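Local coordinates for protein starch synthase I (Hordeum vulgare, PDB 4HLN) that belongs to the starch synthases, glycosyltransferases built from two Rossmann-like domains that face each other across a cleft, at residues I187-F200 against Q236-A249. Residues are numbered along the deposited sequence; the frame is centred on the assembly and turned at random.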
loop_
_atom_site.group_PDB
_atom_site.type_symbol
_atom_site.label_atom_id
_atom_site.label_comp_id
_atom_site.label_asym_id
_atom_site.label_seq_id
_atom_site.Cartn_x
_atom_site.Cartn_y
_atom_site.Cartn_z
ATOM N N ILE A 187 -7.087 1.378 -31.012
ATOM C CA ILE A 187 -7.332 2.810 -31.157
ATOM C C ILE A 187 -6.096 3.516 -31.647
ATOM O O ILE A 187 -4.975 2.994 -31.530
ATOM C CB ILE A 187 -7.806 3.474 -29.865
ATOM C CG1 ILE A 187 -6.711 3.418 -28.806
ATOM C CG2 ILE A 187 -9.094 2.813 -29.364
ATOM C CD1 ILE A 187 -7.135 3.990 -27.466
ATOM N N LYS A 188 -6.316 4.685 -32.236
ATOM C CA LYS A 188 -5.222 5.544 -32.685
ATOM C C LYS A 188 -5.201 6.796 -31.830
ATOM O O LYS A 188 -6.163 7.585 -31.821
ATOM C CB LYS A 188 -5.316 5.880 -34.184
ATOM C CG LYS A 188 -4.930 4.717 -35.091
ATOM C CD LYS A 188 -4.865 5.124 -36.558
ATOM C CE LYS A 188 -4.892 3.897 -37.488
ATOM N NZ LYS A 188 -6.271 3.310 -37.687
ATOM N N ILE A 189 -4.102 6.948 -31.093
ATOM C CA ILE A 189 -3.909 8.048 -30.149
ATOM C C ILE A 189 -3.050 9.157 -30.744
ATOM O O ILE A 189 -1.879 8.944 -31.067
ATOM C CB ILE A 189 -3.216 7.549 -28.884
ATOM C CG1 ILE A 189 -3.974 6.340 -28.312
ATOM C CG2 ILE A 189 -3.080 8.681 -27.892
ATOM C CD1 ILE A 189 -3.161 5.500 -27.314
ATOM N N PRO A 190 -3.630 10.348 -30.904
ATOM C CA PRO A 190 -2.841 11.481 -31.402
ATOM C C PRO A 190 -2.023 12.093 -30.256
ATOM O O PRO A 190 -2.574 12.643 -29.293
ATOM C CB PRO A 190 -3.915 12.452 -31.901
ATOM C CG PRO A 190 -5.049 12.213 -30.929
ATOM C CD PRO A 190 -5.013 10.735 -30.582
ATOM N N CYS A 191 -0.706 11.960 -30.358
ATOM C CA CYS A 191 0.208 12.514 -29.369
ATOM C C CYS A 191 1.634 12.275 -29.825
ATOM O O CYS A 191 1.872 11.558 -30.793
ATOM C CB CYS A 191 -0.014 11.882 -27.989
ATOM S SG CYS A 191 0.404 10.110 -27.879
ATOM N N PHE A 192 2.580 12.882 -29.123
ATOM C CA PHE A 192 3.997 12.737 -29.441
ATOM C C PHE A 192 4.333 12.873 -30.914
ATOM O O PHE A 192 4.979 11.993 -31.507
ATOM C CB PHE A 192 4.538 11.446 -28.854
ATOM C CG PHE A 192 4.685 11.512 -27.378
ATOM C CD1 PHE A 192 5.920 11.838 -26.805
ATOM C CD2 PHE A 192 3.576 11.318 -26.553
ATOM C CE1 PHE A 192 6.060 11.938 -25.433
ATOM C CE2 PHE A 192 3.705 11.405 -25.182
ATOM C CZ PHE A 192 4.957 11.719 -24.613
ATOM N N GLY A 193 3.899 13.999 -31.483
ATOM C CA GLY A 193 4.201 14.356 -32.856
ATOM C C GLY A 193 3.763 13.279 -33.826
ATOM O O GLY A 193 4.558 12.769 -34.618
ATOM N N GLY A 194 2.490 12.921 -33.754
ATOM C CA GLY A 194 1.970 11.901 -34.627
ATOM C C GLY A 194 0.753 11.199 -34.077
ATOM O O GLY A 194 -0.049 11.766 -33.317
ATOM N N SER A 195 0.620 9.943 -34.474
ATOM C CA SER A 195 -0.555 9.173 -34.135
ATOM C C SER A 195 -0.094 7.760 -33.883
ATOM O O SER A 195 0.513 7.138 -34.747
ATOM C CB SER A 195 -1.537 9.208 -35.294
ATOM O OG SER A 195 -2.816 8.788 -34.872
ATOM N N HIS A 196 -0.356 7.256 -32.689
ATOM C CA HIS A 196 0.144 5.933 -32.330
ATOM C C HIS A 196 -0.985 4.951 -32.053
ATOM O O HIS A 196 -2.016 5.297 -31.480
ATOM C CB HIS A 196 1.097 6.035 -31.138
ATOM C CG HIS A 196 2.114 7.122 -31.292
ATOM N ND1 HIS A 196 3.420 6.874 -31.662
ATOM C CD2 HIS A 196 2.008 8.465 -31.157
ATOM C CE1 HIS A 196 4.076 8.017 -31.739
ATOM N NE2 HIS A 196 3.242 8.998 -31.438
ATOM N N GLU A 197 -0.795 3.716 -32.466
ATOM C CA GLU A 197 -1.860 2.750 -32.291
ATOM C C GLU A 197 -1.541 1.783 -31.181
ATOM O O GLU A 197 -0.415 1.291 -31.083
ATOM C CB GLU A 197 -2.087 1.968 -33.571
ATOM C CG GLU A 197 -3.137 0.900 -33.421
ATOM C CD GLU A 197 -3.366 0.147 -34.708
ATOM O OE1 GLU A 197 -3.484 0.813 -35.765
ATOM O OE2 GLU A 197 -3.410 -1.103 -34.661
ATOM N N VAL A 198 -2.543 1.522 -30.349
ATOM C CA VAL A 198 -2.489 0.447 -29.374
ATOM C C VAL A 198 -3.619 -0.541 -29.685
ATOM O O VAL A 198 -4.596 -0.191 -30.359
ATOM C CB VAL A 198 -2.625 0.980 -27.925
ATOM C CG1 VAL A 198 -1.532 2.005 -27.634
ATOM C CG2 VAL A 198 -3.981 1.620 -27.723
ATOM N N THR A 199 -3.479 -1.779 -29.216
ATOM C CA THR A 199 -4.541 -2.762 -29.368
ATOM C C THR A 199 -4.867 -3.351 -28.001
ATOM O O THR A 199 -4.124 -3.162 -27.047
ATOM C CB THR A 199 -4.175 -3.876 -30.366
ATOM O OG1 THR A 199 -3.017 -4.569 -29.896
ATOM C CG2 THR A 199 -3.885 -3.289 -31.749
ATOM N N PHE A 200 -5.991 -4.044 -27.898
ATOM C CA PHE A 200 -6.428 -4.534 -26.607
ATOM C C PHE A 200 -6.510 -6.041 -26.602
ATOM O O PHE A 200 -7.111 -6.648 -27.497
ATOM C CB PHE A 200 -7.801 -3.964 -26.247
ATOM C CG PHE A 200 -7.827 -2.474 -26.110
ATOM C CD1 PHE A 200 -7.758 -1.877 -24.855
ATOM C CD2 PHE A 200 -7.938 -1.663 -27.228
ATOM C CE1 PHE A 200 -7.795 -0.501 -24.717
ATOM C CE2 PHE A 200 -7.973 -0.276 -27.100
ATOM C CZ PHE A 200 -7.901 0.303 -25.843
ATOM N N GLN A 236 7.468 8.549 -20.248
ATOM C CA GLN A 236 6.379 9.503 -20.317
ATOM C C GLN A 236 5.467 9.168 -21.495
ATOM O O GLN A 236 4.257 9.179 -21.370
ATOM C CB GLN A 236 6.906 10.921 -20.435
ATOM C CG GLN A 236 5.805 11.970 -20.490
ATOM C CD GLN A 236 6.318 13.330 -20.922
ATOM O OE1 GLN A 236 6.917 13.467 -21.996
ATOM N NE2 GLN A 236 6.094 14.348 -20.082
ATOM N N PHE A 237 6.066 8.838 -22.627
ATOM C CA PHE A 237 5.319 8.438 -23.801
ATOM C C PHE A 237 4.544 7.124 -23.595
ATOM O O PHE A 237 3.355 7.019 -23.959
ATOM C CB PHE A 237 6.273 8.336 -24.997
ATOM C CG PHE A 237 5.710 7.594 -26.170
ATOM C CD1 PHE A 237 4.639 8.109 -26.890
ATOM C CD2 PHE A 237 6.251 6.376 -26.557
ATOM C CE1 PHE A 237 4.113 7.415 -27.982
ATOM C CE2 PHE A 237 5.731 5.675 -27.653
ATOM C CZ PHE A 237 4.666 6.191 -28.367
ATOM N N ARG A 238 5.214 6.126 -23.025
ATOM C CA ARG A 238 4.610 4.807 -22.840
ATOM C C ARG A 238 3.356 4.924 -21.989
ATOM O O ARG A 238 2.313 4.361 -22.316
ATOM C CB ARG A 238 5.569 3.825 -22.152
ATOM C CG ARG A 238 6.794 3.415 -22.951
ATOM C CD ARG A 238 7.907 2.987 -22.010
ATOM N NE ARG A 238 8.012 1.543 -21.855
ATOM C CZ ARG A 238 8.266 0.932 -20.703
ATOM N NH1 ARG A 238 8.419 1.649 -19.606
ATOM N NH2 ARG A 238 8.357 -0.395 -20.642
ATOM N N TYR A 239 3.459 5.665 -20.895
ATOM C CA TYR A 239 2.374 5.711 -19.934
ATOM C C TYR A 239 1.276 6.705 -20.304
ATOM O O TYR A 239 0.141 6.594 -19.856
ATOM C CB TYR A 239 2.932 5.863 -18.522
ATOM C CG TYR A 239 3.679 4.613 -18.173
ATOM C CD1 TYR A 239 5.063 4.591 -18.111
ATOM C CD2 TYR A 239 2.990 3.413 -17.991
ATOM C CE1 TYR A 239 5.747 3.402 -17.827
ATOM C CE2 TYR A 239 3.647 2.239 -17.701
ATOM C CZ TYR A 239 5.028 2.231 -17.615
ATOM O OH TYR A 239 5.666 1.040 -17.328
ATOM N N THR A 240 1.625 7.641 -21.174
ATOM C CA THR A 240 0.641 8.450 -21.878
ATOM C C THR A 240 -0.288 7.547 -22.711
ATOM O O THR A 240 -1.511 7.720 -22.694
ATOM C CB THR A 240 1.351 9.503 -22.771
ATOM O OG1 THR A 240 2.016 10.445 -21.928
ATOM C CG2 THR A 240 0.376 10.270 -23.650
ATOM N N LEU A 241 0.291 6.577 -23.419
ATOM C CA LEU A 241 -0.504 5.658 -24.226
ATOM C C LEU A 241 -1.455 4.897 -23.322
ATOM O O LEU A 241 -2.650 4.756 -23.627
ATOM C CB LEU A 241 0.377 4.667 -24.977
ATOM C CG LEU A 241 1.299 5.238 -26.047
ATOM C CD1 LEU A 241 2.053 4.126 -26.775
ATOM C CD2 LEU A 241 0.535 6.111 -27.020
ATOM N N LEU A 242 -0.905 4.424 -22.204
ATOM C CA LEU A 242 -1.661 3.657 -21.234
ATOM C C LEU A 242 -2.910 4.424 -20.850
ATOM O O LEU A 242 -3.998 3.861 -20.784
ATOM C CB LEU A 242 -0.826 3.404 -19.978
ATOM C CG LEU A 242 -1.657 2.723 -18.896
ATOM C CD1 LEU A 242 -2.291 1.428 -19.440
ATOM C CD2 LEU A 242 -0.856 2.447 -17.654
ATOM N N CYS A 243 -2.743 5.720 -20.606
ATOM C CA CYS A 243 -3.815 6.530 -20.060
ATOM C C CYS A 243 -4.913 6.810 -21.078
ATOM O O CYS A 243 -6.088 6.670 -20.767
ATOM C CB CYS A 243 -3.254 7.821 -19.466
ATOM S SG CYS A 243 -2.444 7.590 -17.846
ATOM N N TYR A 244 -4.536 7.187 -22.297
ATOM C CA TYR A 244 -5.515 7.342 -23.367
ATOM C C TYR A 244 -6.319 6.049 -23.596
ATOM O O TYR A 244 -7.546 6.073 -23.735
ATOM C CB TYR A 244 -4.833 7.771 -24.672
ATOM C CG TYR A 244 -4.598 9.258 -24.786
ATOM C CD1 TYR A 244 -5.623 10.111 -25.196
ATOM C CD2 TYR A 244 -3.345 9.816 -24.492
ATOM C CE1 TYR A 244 -5.423 11.468 -25.309
ATOM C CE2 TYR A 244 -3.128 11.182 -24.594
ATOM C CZ TYR A 244 -4.174 12.002 -25.000
ATOM O OH TYR A 244 -3.996 13.355 -25.107
ATOM N N ALA A 245 -5.608 4.929 -23.632
ATOM C CA ALA A 245 -6.208 3.635 -23.865
ATOM C C ALA A 245 -7.240 3.339 -22.792
ATOM O O ALA A 245 -8.332 2.868 -23.071
ATOM C CB ALA A 245 -5.126 2.553 -23.867
ATOM N N ALA A 246 -6.890 3.620 -21.549
ATOM C CA ALA A 246 -7.761 3.252 -20.454
ATOM C C ALA A 246 -9.072 4.047 -20.490
ATOM O O ALA A 246 -10.108 3.586 -19.997
ATOM C CB ALA A 246 -7.035 3.416 -19.112
ATOM N N CYS A 247 -9.029 5.233 -21.087
ATOM C CA CYS A 247 -10.230 6.049 -21.247
ATOM C C CYS A 247 -11.154 5.489 -22.329
ATOM O O CYS A 247 -12.369 5.613 -22.250
ATOM C CB CYS A 247 -9.854 7.497 -21.543
ATOM S SG CYS A 247 -9.167 8.337 -20.101
ATOM N N GLU A 248 -10.569 4.840 -23.323
ATOM C CA GLU A 248 -11.353 4.221 -24.382
ATOM C C GLU A 248 -11.971 2.868 -24.030
ATOM O O GLU A 248 -13.060 2.536 -24.498
ATOM C CB GLU A 248 -10.502 4.092 -25.642
ATOM C CG GLU A 248 -10.301 5.431 -26.311
ATOM C CD GLU A 248 -11.633 6.045 -26.733
ATOM O OE1 GLU A 248 -12.355 5.385 -27.521
ATOM O OE2 GLU A 248 -11.964 7.167 -26.274
ATOM N N ALA A 249 -11.281 2.090 -23.209
ATOM C CA ALA A 249 -11.693 0.711 -22.982
ATOM C C ALA A 249 -13.169 0.572 -22.576
ATOM O O ALA A 249 -13.905 -0.247 -23.143
ATOM C CB ALA A 249 -10.770 0.034 -21.972
#
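Phe-237 of the helix turns its ring edge into the corner formed by Phe-192 and His-196, meeting one face of each. The pair with Phe-192 is edge-to-face, its planes 69° apart. The pair with His-196 is edge-to-face as well, with ring centroids 4.8 Å apart and Phe-237 CE1 over the middle of the imidazole. CG of Phe-237 stands anti to the backbone N (chi1 165°), which swings the ring toward the hairpin turn and lays CB over the same face of Phe-192, 3.7 Å from that ring's centroid, a CH-pi contact. Gln-236 OE1 and Thr-240 OG1 border the edge of Phe-192; Gln-236 NE2 is hydrogen-bonded to Thr-312 OG1, and Thr-240 OG1 gives its hydrogen bond to Gln-236 O. Within the hairpin, the imidazole NE2 makes weak hydrogen bonds to the carbonyl oxygens of Cys-191 and Phe-192.

Farther along, Ile-189 turns CG2 onto the face of Tyr-244, 3.8 Å from the ring centroid, while its CD1 meets Leu-241 CD2 at 3.8 Å. Tyr-244 is fixed at its far end by a hydrogen bond from OH to Leu-316 O. Ile-187 CD1 rests on Glu-248 CG at 3.7 Å, using the aliphatic part of a residue whose OE2 bonds to Tyr-284. Val-198 CG2 meets Ala-245 CB at 4.1 Å, and Phe-200 brings its CE1-CZ edge to Ala-245 O.

Strand 208-214 continues this apolar layer, with Val-213 touching both Val-198 and Ala-245. Together these residues pack helix 235-252 against an antiparallel beta-hairpin at the outer edge of the mixed sheet, part of the alpha/beta layering of the N-terminal Rossmann-like domain of a GT-B glycosyltransferase.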